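Local coordinates for protein transcriptional regulator, LacI family (Burkholderia phymatum, PDB 2RGY) that probably regulates transcription as a LacI-family DNA-binding regulator, whose periplasmic-binding-protein-like domain is expected to sense a sugar or similar small effector, at residues G9-F14 with R253-Q258; A178-L183 with L205-Q210; T199-A204 with V219-Y224. All coordinates share one frame; numbering follows the deposited sequence.

Contact 1 (G9-F14 with R253-Q258)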
ATOM      1  N   GLY A   9     -14.516  10.673  21.681  1.00 20.46           N
ATOM      2  CA  GLY A   9     -13.127  10.970  21.374  1.00 20.80           C
ATOM      3  C   GLY A   9     -12.588  10.170  20.197  1.00 21.32           C
ATOM      4  O   GLY A   9     -11.374  10.005  20.056  1.00 21.61           O
ATOM      5  N   ILE A  10     -13.492   9.668  19.359  1.00 20.37           N
ATOM      6  CA  ILE A  10     -13.111   8.880  18.187  1.00 19.73           C
ATOM      7  C   ILE A  10     -13.850   9.340  16.940  1.00 17.32           C
ATOM      8  O   ILE A  10     -15.049   9.625  16.977  1.00 16.87           O
ATOM      9  CB  ILE A  10     -13.457   7.375  18.338  1.00 22.14           C
ATOM     10  CG1 ILE A  10     -13.110   6.867  19.734  1.00 25.22           C
ATOM     11  CG2 ILE A  10     -12.709   6.570  17.299  1.00 24.65           C
ATOM     12  CD1 ILE A  10     -11.702   7.125  20.154  1.00 29.38           C
ATOM     13  N   ILE A  11     -13.127   9.408  15.833  1.00 16.17           N
ATOM     14  CA  ILE A  11     -13.729   9.767  14.568  1.00 16.99           C
ATOM     15  C   ILE A  11     -13.644   8.503  13.731  1.00 17.88           C
ATOM     16  O   ILE A  11     -12.644   7.794  13.775  1.00 18.27           O
ATOM     17  CB  ILE A  11     -12.977  10.943  13.896  1.00 18.54           C
ATOM     18  CG1 ILE A  11     -13.421  12.258  14.546  1.00 19.21           C
ATOM     19  CG2 ILE A  11     -13.253  10.970  12.395  1.00 18.70           C
ATOM     20  CD1 ILE A  11     -12.839  13.505  13.904  1.00 23.12           C
ATOM     21  N   GLY A  12     -14.707   8.185  13.006  1.00 18.55           N
ATOM     22  CA  GLY A  12     -14.687   6.986  12.188  1.00 18.82           C
ATOM     23  C   GLY A  12     -14.199   7.290  10.788  1.00 18.94           C
ATOM     24  O   GLY A  12     -14.389   8.400  10.306  1.00 20.11           O
ATOM     25  N   LEU A  13     -13.570   6.316  10.139  1.00 16.95           N
ATOM     26  CA  LEU A  13     -13.058   6.501   8.787  1.00 17.49           C
ATOM     27  C   LEU A  13     -13.324   5.299   7.889  1.00 15.70           C
ATOM     28  O   LEU A  13     -12.931   4.179   8.211  1.00 15.18           O
ATOM     29  CB  LEU A  13     -11.548   6.756   8.818  1.00 16.73           C
ATOM     30  CG  LEU A  13     -10.821   6.645   7.469  1.00 17.23           C
ATOM     31  CD1 LEU A  13     -11.350   7.683   6.490  1.00 17.13           C
ATOM     32  CD2 LEU A  13      -9.326   6.838   7.687  1.00 20.56           C
ATOM     33  N   PHE A  14     -13.994   5.527   6.768  1.00 15.75           N
ATOM     34  CA  PHE A  14     -14.240   4.438   5.838  1.00 16.65           C
ATOM     35  C   PHE A  14     -13.408   4.616   4.571  1.00 16.83           C
ATOM     36  O   PHE A  14     -13.384   5.694   3.977  1.00 16.88           O
ATOM     37  CB  PHE A  14     -15.701   4.353   5.416  1.00 14.85           C
ATOM     38  CG  PHE A  14     -15.940   3.345   4.327  1.00 17.37           C
ATOM     39  CD1 PHE A  14     -16.082   1.994   4.634  1.00 15.80           C
ATOM     40  CD2 PHE A  14     -15.962   3.739   2.982  1.00 17.34           C
ATOM     41  CE1 PHE A  14     -16.242   1.036   3.619  1.00 17.33           C
ATOM     42  CE2 PHE A  14     -16.120   2.794   1.956  1.00 17.88           C
ATOM     43  CZ  PHE A  14     -16.260   1.436   2.278  1.00 15.70           C
ATOM     44  N   ARG A 253      -9.565  18.351   9.267  1.00 17.27           N
ATOM     45  CA  ARG A 253      -9.521  19.510  10.159  1.00 17.01           C
ATOM     46  C   ARG A 253     -10.903  20.158  10.240  1.00 17.40           C
ATOM     47  O   ARG A 253     -11.351  20.550  11.318  1.00 17.57           O
ATOM     48  CB  ARG A 253      -8.491  20.525   9.669  1.00 17.13           C
ATOM     49  CG  ARG A 253      -7.065  20.100   9.970  1.00 16.60           C
ATOM     50  CD  ARG A 253      -6.051  21.112   9.469  1.00 19.77           C
ATOM     51  NE  ARG A 253      -4.705  20.763   9.912  1.00 20.83           N
ATOM     52  CZ  ARG A 253      -3.605  21.418   9.563  1.00 23.49           C
ATOM     53  NH1 ARG A 253      -3.682  22.465   8.753  1.00 21.05           N
ATOM     54  NH2 ARG A 253      -2.431  21.031  10.033  1.00 25.04           N
ATOM     55  N   TRP A 254     -11.576  20.258   9.098  1.00 14.71           N
ATOM     56  CA  TRP A 254     -12.913  20.835   9.038  1.00 17.32           C
ATOM     57  C   TRP A 254     -13.829  20.045   9.965  1.00 18.32           C
ATOM     58  O   TRP A 254     -14.591  20.622  10.740  1.00 17.74           O
ATOM     59  CB  TRP A 254     -13.460  20.767   7.613  1.00 15.69           C
ATOM     60  CG  TRP A 254     -14.832  21.353   7.467  1.00 16.76           C
ATOM     61  CD1 TRP A 254     -15.147  22.679   7.375  1.00 17.47           C
ATOM     62  CD2 TRP A 254     -16.075  20.638   7.416  1.00 17.10           C
ATOM     63  NE1 TRP A 254     -16.513  22.834   7.267  1.00 19.01           N
ATOM     64  CE2 TRP A 254     -17.106  21.594   7.292  1.00 18.69           C
ATOM     65  CE3 TRP A 254     -16.422  19.277   7.464  1.00 16.55           C
ATOM     66  CZ2 TRP A 254     -18.466  21.236   7.217  1.00 17.44           C
ATOM     67  CZ3 TRP A 254     -17.777  18.919   7.387  1.00 15.98           C
ATOM     68  CH2 TRP A 254     -18.777  19.897   7.266  1.00 17.94           C
ATOM     69  N   LEU A 255     -13.728  18.719   9.890  1.00 16.86           N
ATOM     70  CA  LEU A 255     -14.543  17.836  10.715  1.00 17.71           C
ATOM     71  C   LEU A 255     -14.197  17.994  12.195  1.00 17.78           C
ATOM     72  O   LEU A 255     -15.079  18.033  13.049  1.00 18.32           O
ATOM     73  CB  LEU A 255     -14.336  16.384  10.271  1.00 16.92           C
ATOM     74  CG  LEU A 255     -15.193  15.313  10.946  1.00 18.18           C
ATOM     75  CD1 LEU A 255     -16.665  15.617  10.691  1.00 18.87           C
ATOM     76  CD2 LEU A 255     -14.817  13.933  10.414  1.00 14.41           C
ATOM     77  N   ILE A 256     -12.912  18.098  12.494  1.00 16.75           N
ATOM     78  CA  ILE A 256     -12.477  18.254  13.873  1.00 18.02           C
ATOM     79  C   ILE A 256     -13.012  19.570  14.459  1.00 17.62           C
ATOM     80  O   ILE A 256     -13.400  19.617  15.626  1.00 18.89           O
ATOM     81  CB  ILE A 256     -10.923  18.150  13.967  1.00 18.38           C
ATOM     82  CG1 ILE A 256     -10.502  16.698  13.670  1.00 18.00           C
ATOM     83  CG2 ILE A 256     -10.436  18.570  15.346  1.00 17.38           C
ATOM     84  CD1 ILE A 256      -9.002  16.440  13.707  1.00 18.12           C
ATOM     85  N   ASN A 257     -13.069  20.622  13.644  1.00 18.03           N
ATOM     86  CA  ASN A 257     -13.607  21.910  14.092  1.00 19.88           C
ATOM     87  C   ASN A 257     -15.045  21.717  14.595  1.00 21.23           C
ATOM     88  O   ASN A 257     -15.403  22.130  15.699  1.00 22.10           O
ATOM     89  CB  ASN A 257     -13.632  22.923  12.937  1.00 19.60           C
ATOM     90  CG  ASN A 257     -12.273  23.542  12.655  1.00 20.89           C
ATOM     91  OD1 ASN A 257     -12.133  24.349  11.733  1.00 22.13           O
ATOM     92  ND2 ASN A 257     -11.272  23.178  13.443  1.00 16.83           N
ATOM     93  N   GLN A 258     -15.863  21.080  13.765  1.00 23.34           N
ATOM     94  CA  GLN A 258     -17.264  20.837  14.083  1.00 25.22           C
ATOM     95  C   GLN A 258     -17.443  19.927  15.297  1.00 24.71           C
ATOM     96  O   GLN A 258     -18.356  20.132  16.102  1.00 25.68           O
ATOM     97  CB  GLN A 258     -17.973  20.191  12.889  1.00 26.89           C
ATOM     98  CG  GLN A 258     -17.460  20.597  11.516  1.00 31.01           C
ATOM     99  CD  GLN A 258     -17.735  22.049  11.178  1.00 33.65           C
ATOM    100  OE1 GLN A 258     -18.885  22.490  11.180  1.00 34.62           O
ATOM    101  NE2 GLN A 258     -16.676  22.800  10.866  1.00 32.33           N
TER

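Contact 2 (A178-L183 with L205-Q210)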
ATOM      1  N   ALA A 178      -5.595  -6.917 -16.785  1.00 19.11           N
ATOM      2  CA  ALA A 178      -6.573  -7.483 -17.700  1.00 20.38           C
ATOM      3  C   ALA A 178      -6.988  -6.461 -18.758  1.00 20.17           C
ATOM      4  O   ALA A 178      -7.220  -6.807 -19.920  1.00 19.98           O
ATOM      5  CB  ALA A 178      -7.799  -7.951 -16.917  1.00 19.96           C
ATOM      6  N   ALA A 179      -7.083  -5.198 -18.358  1.00 19.54           N
ATOM      7  CA  ALA A 179      -7.489  -4.157 -19.289  1.00 19.44           C
ATOM      8  C   ALA A 179      -6.397  -3.913 -20.326  1.00 19.81           C
ATOM      9  O   ALA A 179      -6.693  -3.649 -21.493  1.00 18.28           O
ATOM     10  CB  ALA A 179      -7.808  -2.874 -18.531  1.00 18.95           C
ATOM     11  N   THR A 180      -5.135  -4.009 -19.907  1.00 20.09           N
ATOM     12  CA  THR A 180      -4.039  -3.801 -20.845  1.00 20.64           C
ATOM     13  C   THR A 180      -4.055  -4.940 -21.860  1.00 22.81           C
ATOM     14  O   THR A 180      -3.886  -4.714 -23.062  1.00 20.98           O
ATOM     15  CB  THR A 180      -2.657  -3.752 -20.142  1.00 20.55           C
ATOM     16  OG1 THR A 180      -2.627  -2.667 -19.199  1.00 19.92           O
ATOM     17  CG2 THR A 180      -1.559  -3.518 -21.167  1.00 19.45           C
ATOM     18  N   CYS A 181      -4.278  -6.159 -21.380  1.00 22.80           N
ATOM     19  CA  CYS A 181      -4.328  -7.312 -22.273  1.00 25.28           C
ATOM     20  C   CYS A 181      -5.464  -7.167 -23.283  1.00 25.23           C
ATOM     21  O   CYS A 181      -5.283  -7.420 -24.473  1.00 28.23           O
ATOM     22  CB  CYS A 181      -4.515  -8.600 -21.466  1.00 23.24           C
ATOM     23  SG  CYS A 181      -3.082  -9.004 -20.469  1.00 25.91           S
ATOM     24  N   GLN A 182      -6.634  -6.759 -22.806  1.00 25.48           N
ATOM     25  CA  GLN A 182      -7.781  -6.583 -23.680  1.00 25.71           C
ATOM     26  C   GLN A 182      -7.448  -5.555 -24.764  1.00 25.63           C
ATOM     27  O   GLN A 182      -7.826  -5.720 -25.928  1.00 25.85           O
ATOM     28  CB  GLN A 182      -8.998  -6.125 -22.873  1.00 26.78           C
ATOM     29  CG  GLN A 182     -10.296  -6.063 -23.684  1.00 30.43           C
ATOM     30  CD  GLN A 182     -11.483  -5.532 -22.883  1.00 31.61           C
ATOM     31  OE1 GLN A 182     -11.765  -5.999 -21.776  1.00 33.43           O
ATOM     32  NE2 GLN A 182     -12.189  -4.558 -23.449  1.00 33.85           N
ATOM     33  N   LEU A 183      -6.719  -4.509 -24.383  1.00 23.55           N
ATOM     34  CA  LEU A 183      -6.339  -3.460 -25.319  1.00 22.53           C
ATOM     35  C   LEU A 183      -5.411  -3.980 -26.410  1.00 22.77           C
ATOM     36  O   LEU A 183      -5.656  -3.763 -27.590  1.00 24.17           O
ATOM     37  CB  LEU A 183      -5.660  -2.311 -24.570  1.00 19.43           C
ATOM     38  CG  LEU A 183      -5.088  -1.178 -25.415  1.00 19.82           C
ATOM     39  CD1 LEU A 183      -6.203  -0.491 -26.212  1.00 19.93           C
ATOM     40  CD2 LEU A 183      -4.379  -0.187 -24.504  1.00 19.52           C
ATOM     41  N   LEU A 205       2.553  -1.401 -17.372  1.00 16.70           N
ATOM     42  CA  LEU A 205       3.991  -1.461 -17.547  1.00 16.80           C
ATOM     43  C   LEU A 205       4.444  -2.903 -17.383  1.00 18.73           C
ATOM     44  O   LEU A 205       5.438  -3.320 -17.978  1.00 18.96           O
ATOM     45  CB  LEU A 205       4.699  -0.592 -16.504  1.00 17.34           C
ATOM     46  CG  LEU A 205       4.471   0.922 -16.608  1.00 19.14           C
ATOM     47  CD1 LEU A 205       5.298   1.637 -15.542  1.00 21.49           C
ATOM     48  CD2 LEU A 205       4.861   1.400 -17.987  1.00 19.13           C
ATOM     49  N   ALA A 206       3.706  -3.658 -16.569  1.00 17.84           N
ATOM     50  CA  ALA A 206       4.035  -5.055 -16.312  1.00 19.81           C
ATOM     51  C   ALA A 206       3.820  -5.879 -17.562  1.00 19.80           C
ATOM     52  O   ALA A 206       4.670  -6.677 -17.930  1.00 19.81           O
ATOM     53  CB  ALA A 206       3.188  -5.605 -15.178  1.00 18.95           C
ATOM     54  N   ARG A 207       2.676  -5.679 -18.210  1.00 19.98           N
ATOM     55  CA  ARG A 207       2.332  -6.405 -19.426  1.00 19.99           C
ATOM     56  C   ARG A 207       3.277  -6.038 -20.560  1.00 19.79           C
ATOM     57  O   ARG A 207       3.824  -6.910 -21.219  1.00 21.06           O
ATOM     58  CB  ARG A 207       0.884  -6.101 -19.835  1.00 21.20           C
ATOM     59  CG  ARG A 207       0.394  -6.905 -21.033  1.00 21.54           C
ATOM     60  CD  ARG A 207       0.750  -8.377 -20.871  1.00 23.32           C
ATOM     61  NE  ARG A 207       0.197  -9.204 -21.936  1.00 24.69           N
ATOM     62  CZ  ARG A 207       0.544 -10.470 -22.159  1.00 25.97           C
ATOM     63  NH1 ARG A 207       1.450 -11.061 -21.394  1.00 24.84           N
ATOM     64  NH2 ARG A 207      -0.009 -11.144 -23.158  1.00 23.89           N
ATOM     65  N   PHE A 208       3.467  -4.741 -20.779  1.00 19.05           N
ATOM     66  CA  PHE A 208       4.361  -4.279 -21.833  1.00 19.40           C
ATOM     67  C   PHE A 208       5.750  -4.896 -21.701  1.00 20.15           C
ATOM     68  O   PHE A 208       6.370  -5.244 -22.698  1.00 18.97           O
ATOM     69  CB  PHE A 208       4.483  -2.754 -21.797  1.00 18.51           C
ATOM     70  CG  PHE A 208       3.225  -2.034 -22.197  1.00 19.67           C
ATOM     71  CD1 PHE A 208       3.104  -0.660 -21.986  1.00 21.46           C
ATOM     72  CD2 PHE A 208       2.158  -2.724 -22.786  1.00 20.79           C
ATOM     73  CE1 PHE A 208       1.949   0.029 -22.353  1.00 19.50           C
ATOM     74  CE2 PHE A 208       0.984  -2.044 -23.163  1.00 22.75           C
ATOM     75  CZ  PHE A 208       0.885  -0.658 -22.940  1.00 19.79           C
ATOM     76  N   GLN A 209       6.238  -5.020 -20.470  1.00 20.02           N
ATOM     77  CA  GLN A 209       7.561  -5.587 -20.240  1.00 22.73           C
ATOM     78  C   GLN A 209       7.565  -7.075 -20.601  1.00 22.83           C
ATOM     79  O   GLN A 209       8.539  -7.580 -21.164  1.00 22.90           O
ATOM     80  CB  GLN A 209       7.976  -5.381 -18.777  1.00 23.63           C
ATOM     81  CG  GLN A 209       9.463  -5.620 -18.460  1.00 25.83           C
ATOM     82  CD  GLN A 209       9.832  -7.092 -18.349  1.00 26.00           C
ATOM     83  OE1 GLN A 209       8.994  -7.927 -18.007  1.00 25.19           O
ATOM     84  NE2 GLN A 209      11.098  -7.412 -18.616  1.00 26.56           N
ATOM     85  N   GLN A 210       6.469  -7.764 -20.298  1.00 22.70           N
ATOM     86  CA  GLN A 210       6.359  -9.186 -20.611  1.00 25.04           C
ATOM     87  C   GLN A 210       6.376  -9.438 -22.123  1.00 25.63           C
ATOM     88  O   GLN A 210       6.836 -10.488 -22.569  1.00 24.71           O
ATOM     89  CB  GLN A 210       5.065  -9.773 -20.023  1.00 26.04           C
ATOM     90  CG  GLN A 210       4.962  -9.685 -18.504  1.00 25.74           C
ATOM     91  CD  GLN A 210       3.645 -10.221 -17.959  1.00 26.69           C
ATOM     92  OE1 GLN A 210       2.706 -10.499 -18.708  1.00 24.54           O
ATOM     93  NE2 GLN A 210       3.565 -10.346 -16.639  1.00 29.80           N
TER

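Contact 3 (T199-A204 with V219-Y224)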
ATOM      1  N   THR A 199      -1.959   2.628 -10.070  1.00 20.21           N
ATOM      2  CA  THR A 199      -2.034   1.186  -9.865  1.00 19.44           C
ATOM      3  C   THR A 199      -2.230   0.452 -11.183  1.00 18.07           C
ATOM      4  O   THR A 199      -1.463  -0.447 -11.516  1.00 18.42           O
ATOM      5  CB  THR A 199      -3.186   0.815  -8.909  1.00 20.54           C
ATOM      6  OG1 THR A 199      -2.887   1.317  -7.601  1.00 24.11           O
ATOM      7  CG2 THR A 199      -3.362  -0.704  -8.820  1.00 20.06           C
HETATM    8  N   MSE A 200      -3.248   0.838 -11.940  1.00 17.03           N
HETATM    9  CA  MSE A 200      -3.499   0.172 -13.206  1.00 16.14           C
HETATM   10  C   MSE A 200      -2.352   0.464 -14.186  1.00 17.21           C
HETATM   11  O   MSE A 200      -1.991  -0.387 -15.002  1.00 16.42           O
HETATM   12  CB  MSE A 200      -4.844   0.616 -13.798  1.00 16.56           C
HETATM   13  CG  MSE A 200      -6.078   0.267 -12.948  1.00 13.64           C
HETATM   14 SE   MSE A 200      -7.652   0.511 -13.836  1.00 10.06          SE
HETATM   15  CE  MSE A 200      -7.666   2.296 -14.013  1.00 13.09           C
ATOM     16  N   ALA A 201      -1.773   1.659 -14.093  1.00 16.98           N
ATOM     17  CA  ALA A 201      -0.666   2.042 -14.968  1.00 16.56           C
ATOM     18  C   ALA A 201       0.523   1.116 -14.748  1.00 16.43           C
ATOM     19  O   ALA A 201       1.177   0.697 -15.696  1.00 15.42           O
ATOM     20  CB  ALA A 201      -0.253   3.495 -14.708  1.00 15.15           C
ATOM     21  N   VAL A 202       0.809   0.807 -13.491  1.00 16.20           N
ATOM     22  CA  VAL A 202       1.923  -0.074 -13.179  1.00 16.50           C
ATOM     23  C   VAL A 202       1.687  -1.449 -13.780  1.00 17.68           C
ATOM     24  O   VAL A 202       2.617  -2.058 -14.299  1.00 20.97           O
ATOM     25  CB  VAL A 202       2.129  -0.198 -11.666  1.00 15.90           C
ATOM     26  CG1 VAL A 202       3.135  -1.309 -11.364  1.00 19.39           C
ATOM     27  CG2 VAL A 202       2.623   1.124 -11.119  1.00 15.81           C
ATOM     28  N   SER A 203       0.452  -1.939 -13.715  1.00 16.30           N
ATOM     29  CA  SER A 203       0.129  -3.238 -14.307  1.00 18.99           C
ATOM     30  C   SER A 203       0.325  -3.180 -15.828  1.00 18.48           C
ATOM     31  O   SER A 203       0.705  -4.166 -16.449  1.00 16.32           O
ATOM     32  CB  SER A 203      -1.322  -3.641 -13.997  1.00 17.93           C
ATOM     33  OG  SER A 203      -1.483  -3.991 -12.629  1.00 21.32           O
ATOM     34  N   ALA A 204       0.059  -2.019 -16.427  1.00 18.34           N
ATOM     35  CA  ALA A 204       0.232  -1.868 -17.869  1.00 17.60           C
ATOM     36  C   ALA A 204       1.713  -2.003 -18.209  1.00 18.12           C
ATOM     37  O   ALA A 204       2.085  -2.638 -19.202  1.00 18.51           O
ATOM     38  CB  ALA A 204      -0.291  -0.518 -18.327  1.00 19.93           C
ATOM     39  N   VAL A 219       5.705   2.827 -26.430  1.00 26.49           N
ATOM     40  CA  VAL A 219       4.493   3.372 -25.834  1.00 23.57           C
ATOM     41  C   VAL A 219       4.784   4.279 -24.655  1.00 22.50           C
ATOM     42  O   VAL A 219       5.570   3.931 -23.778  1.00 22.79           O
ATOM     43  CB  VAL A 219       3.558   2.248 -25.339  1.00 23.10           C
ATOM     44  CG1 VAL A 219       2.334   2.850 -24.669  1.00 21.97           C
ATOM     45  CG2 VAL A 219       3.131   1.378 -26.501  1.00 22.47           C
ATOM     46  N   SER A 220       4.148   5.446 -24.646  1.00 20.30           N
ATOM     47  CA  SER A 220       4.308   6.401 -23.559  1.00 19.83           C
ATOM     48  C   SER A 220       3.115   6.184 -22.650  1.00 17.45           C
ATOM     49  O   SER A 220       1.987   6.116 -23.112  1.00 17.93           O
ATOM     50  CB  SER A 220       4.317   7.831 -24.097  1.00 22.52           C
ATOM     51  OG  SER A 220       5.554   8.124 -24.719  1.00 26.71           O
ATOM     52  N   VAL A 221       3.377   6.065 -21.356  1.00 18.03           N
ATOM     53  CA  VAL A 221       2.324   5.799 -20.384  1.00 17.00           C
ATOM     54  C   VAL A 221       2.265   6.858 -19.297  1.00 16.77           C
ATOM     55  O   VAL A 221       3.282   7.203 -18.713  1.00 17.14           O
ATOM     56  CB  VAL A 221       2.551   4.423 -19.700  1.00 15.35           C
ATOM     57  CG1 VAL A 221       1.431   4.134 -18.706  1.00 16.85           C
ATOM     58  CG2 VAL A 221       2.641   3.325 -20.749  1.00 13.70           C
ATOM     59  N   ILE A 222       1.076   7.380 -19.027  1.00 17.12           N
ATOM     60  CA  ILE A 222       0.941   8.371 -17.968  1.00 17.41           C
ATOM     61  C   ILE A 222      -0.115   7.920 -16.968  1.00 15.95           C
ATOM     62  O   ILE A 222      -1.203   7.504 -17.352  1.00 17.26           O
ATOM     63  CB  ILE A 222       0.561   9.754 -18.511  1.00 15.81           C
ATOM     64  CG1 ILE A 222       0.451  10.737 -17.348  1.00 18.49           C
ATOM     65  CG2 ILE A 222      -0.745   9.683 -19.277  1.00 15.90           C
ATOM     66  CD1 ILE A 222       0.407  12.203 -17.782  1.00 19.68           C
ATOM     67  N   GLY A 223       0.216   7.993 -15.682  1.00 14.53           N
ATOM     68  CA  GLY A 223      -0.721   7.569 -14.660  1.00 15.63           C
ATOM     69  C   GLY A 223      -1.491   8.709 -14.020  1.00 18.51           C
ATOM     70  O   GLY A 223      -1.461   9.838 -14.505  1.00 18.25           O
ATOM     71  N   TYR A 224      -2.167   8.421 -12.914  1.00 18.72           N
ATOM     72  CA  TYR A 224      -2.965   9.435 -12.236  1.00 20.29           C
ATOM     73  C   TYR A 224      -2.928   9.169 -10.733  1.00 21.43           C
ATOM     74  O   TYR A 224      -3.090   8.028 -10.304  1.00 21.26           O
ATOM     75  CB  TYR A 224      -4.399   9.364 -12.750  1.00 17.15           C
ATOM     76  CG  TYR A 224      -5.222  10.603 -12.517  1.00 19.52           C
ATOM     77  CD1 TYR A 224      -5.369  11.564 -13.514  1.00 19.69           C
ATOM     78  CD2 TYR A 224      -5.897  10.790 -11.315  1.00 19.55           C
ATOM     79  CE1 TYR A 224      -6.181  12.689 -13.322  1.00 22.34           C
ATOM     80  CE2 TYR A 224      -6.708  11.907 -11.104  1.00 21.27           C
ATOM     81  CZ  TYR A 224      -6.851  12.854 -12.112  1.00 23.33           C
ATOM     82  OH  TYR A 224      -7.682  13.944 -11.915  1.00 23.67           O
TER

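Contact 1 (G9-F14 with R253-Q258)
On the helix that sets L255 and I256 against I11, the carbonyl oxygen of W254 is gripped twice. Its main donor is the side chain of Q258, with NE2 lying 3.0 Å from W254 O and an N-H...O angle of 146°; the donor is tilted 28° from the carbonyl plane. A weak backbone bond from Q258 N reaches the same oxygen. The Q258 amide thereby folds back along its own helix, and NE2 comes to lie over one face of the W254 indole, offset toward the rim.

The meeting with the strand is wholly apolar. I11 and L255 approach tip to tip, I11 CG2 lying 3.9 Å from L255 CD2 while I11 CD1 is 4.0 Å from that same methyl. The extended I11 chain (chi2 -175°) carries CD1 onward to I256, where it stands 4.0 Å from CG1, the two side chains crossing at about a right angle. One isoleucine thus bridges successive residues of the helix, and all three are buried.

Helix 244-260 follows strand 238-241 of the mixed sheet yet packs on the parallel one, consistent with the chain crossing between subdomains in the periplasmic-binding-protein-like fold. Strand 10-14 lies between strands 40-44 and 70-73 of that parallel sheet. A salt bridge from R253 to E33 ties the helix to helix 21-36, whose L34 touches I11.

Contact 2 (A178-L183 with L205-Q210)
Apolar contact between T180, R207 and F208 makes up the buried side of this helix pair. The methyl T180 CG2, anti to the backbone N, points across the interface and lies 3.6 Å from F208 CE2, meeting the ring obliquely. The same methyl is 3.8 Å from R207 CB, so it sits against two successive residues of the opposing helix. The hydroxyl of T180 turns back to its own helix and hydrogen-bonds to G176 O.

Sulfur meets the arginine next to this. C181 SG lies 3.6 Å from R207 NE and 3.9 Å from R207 CD, touching the side chain where its aliphatic part passes into the guanidinium.

The polar bond of R207 is internal to helix 198-210 and holds the guanidinium in place. After a bend at chi2 (47°), R207 NH1 donates to Q210 OE1 at 3.0 Å, with an N-H...O angle of 150° and the acceptor in the guanidinium plane. Y177 OH on helix 173-186 also bonds to Q210 OE1 and so links the helices.

The segment axes approach to 9.4 Å, with 49° between their N-to-C directions. Both helices lie side by side on one face of the mixed sheet, as in an alpha/beta subdomain of the periplasmic-binding-protein-like fold; helix 173-186 rests on strand 131-135 through A179, T180 and L183.

Contact 3 (T199-A204 with V219-Y224)
The helix comes closest to the strand where A201 faces G223, their CA atoms 5.5 Å apart, a separation short enough to bring a side chain directly against the strand backbone. A201 CB points toward the strand and lies 4.1 Å from G223 CA. With no side chain at G223, the A201 methyl meets bare main chain.

Beside this patch, V221 points toward the helix. Its CG1, anti to the backbone N (chi1 -179°), lies 4.4 Å from A201 CB, so the alanine methyl rests over the strand between alternate residues on the same side. A204, one turn further along the helix, also points toward the strand, but A204 CB stays 5.0 Å from V221 CG1. Small residues on this helical face and a glycine in the strand are consistent with the close spacing, and I222 between the two contacting strand residues points the other way. All three touching residues are buried.

Helix 198-210 is the crossover of a beta-alpha-beta unit, joining strand 192-195 to its parallel neighbour 220-223; backbone bonds from I222 to L193 and C195 stitch these strands together. A201 also touches C195 and A204 touches L193, so the helix covers both strands. Helix 173-186 flanks it, with P173 O accepting a bond from S203 OG, and Y232 of the second subunit packs on V202 and S203.

Contacts 2 and 3 share helix 198-210 and have centres about 10 Å apart, while contact 1 lies on the opposite side of the chain's centre, about 40 and 34 Å from them, centre to centre. Contact 1 belongs to the five-stranded sheet; contact 3 belongs to the mixed sheet. Both are buried helix-on-strand meetings made by hydrocarbon alone, but contact 1 uses long branched side chains and contact 3 an alanine on a glycine. Contact 2 joins two helices, is only partly buried, and adds a cysteine sulfur and an arginine. F208 and L205 carry contact 2's helix onto V221 of contact 3.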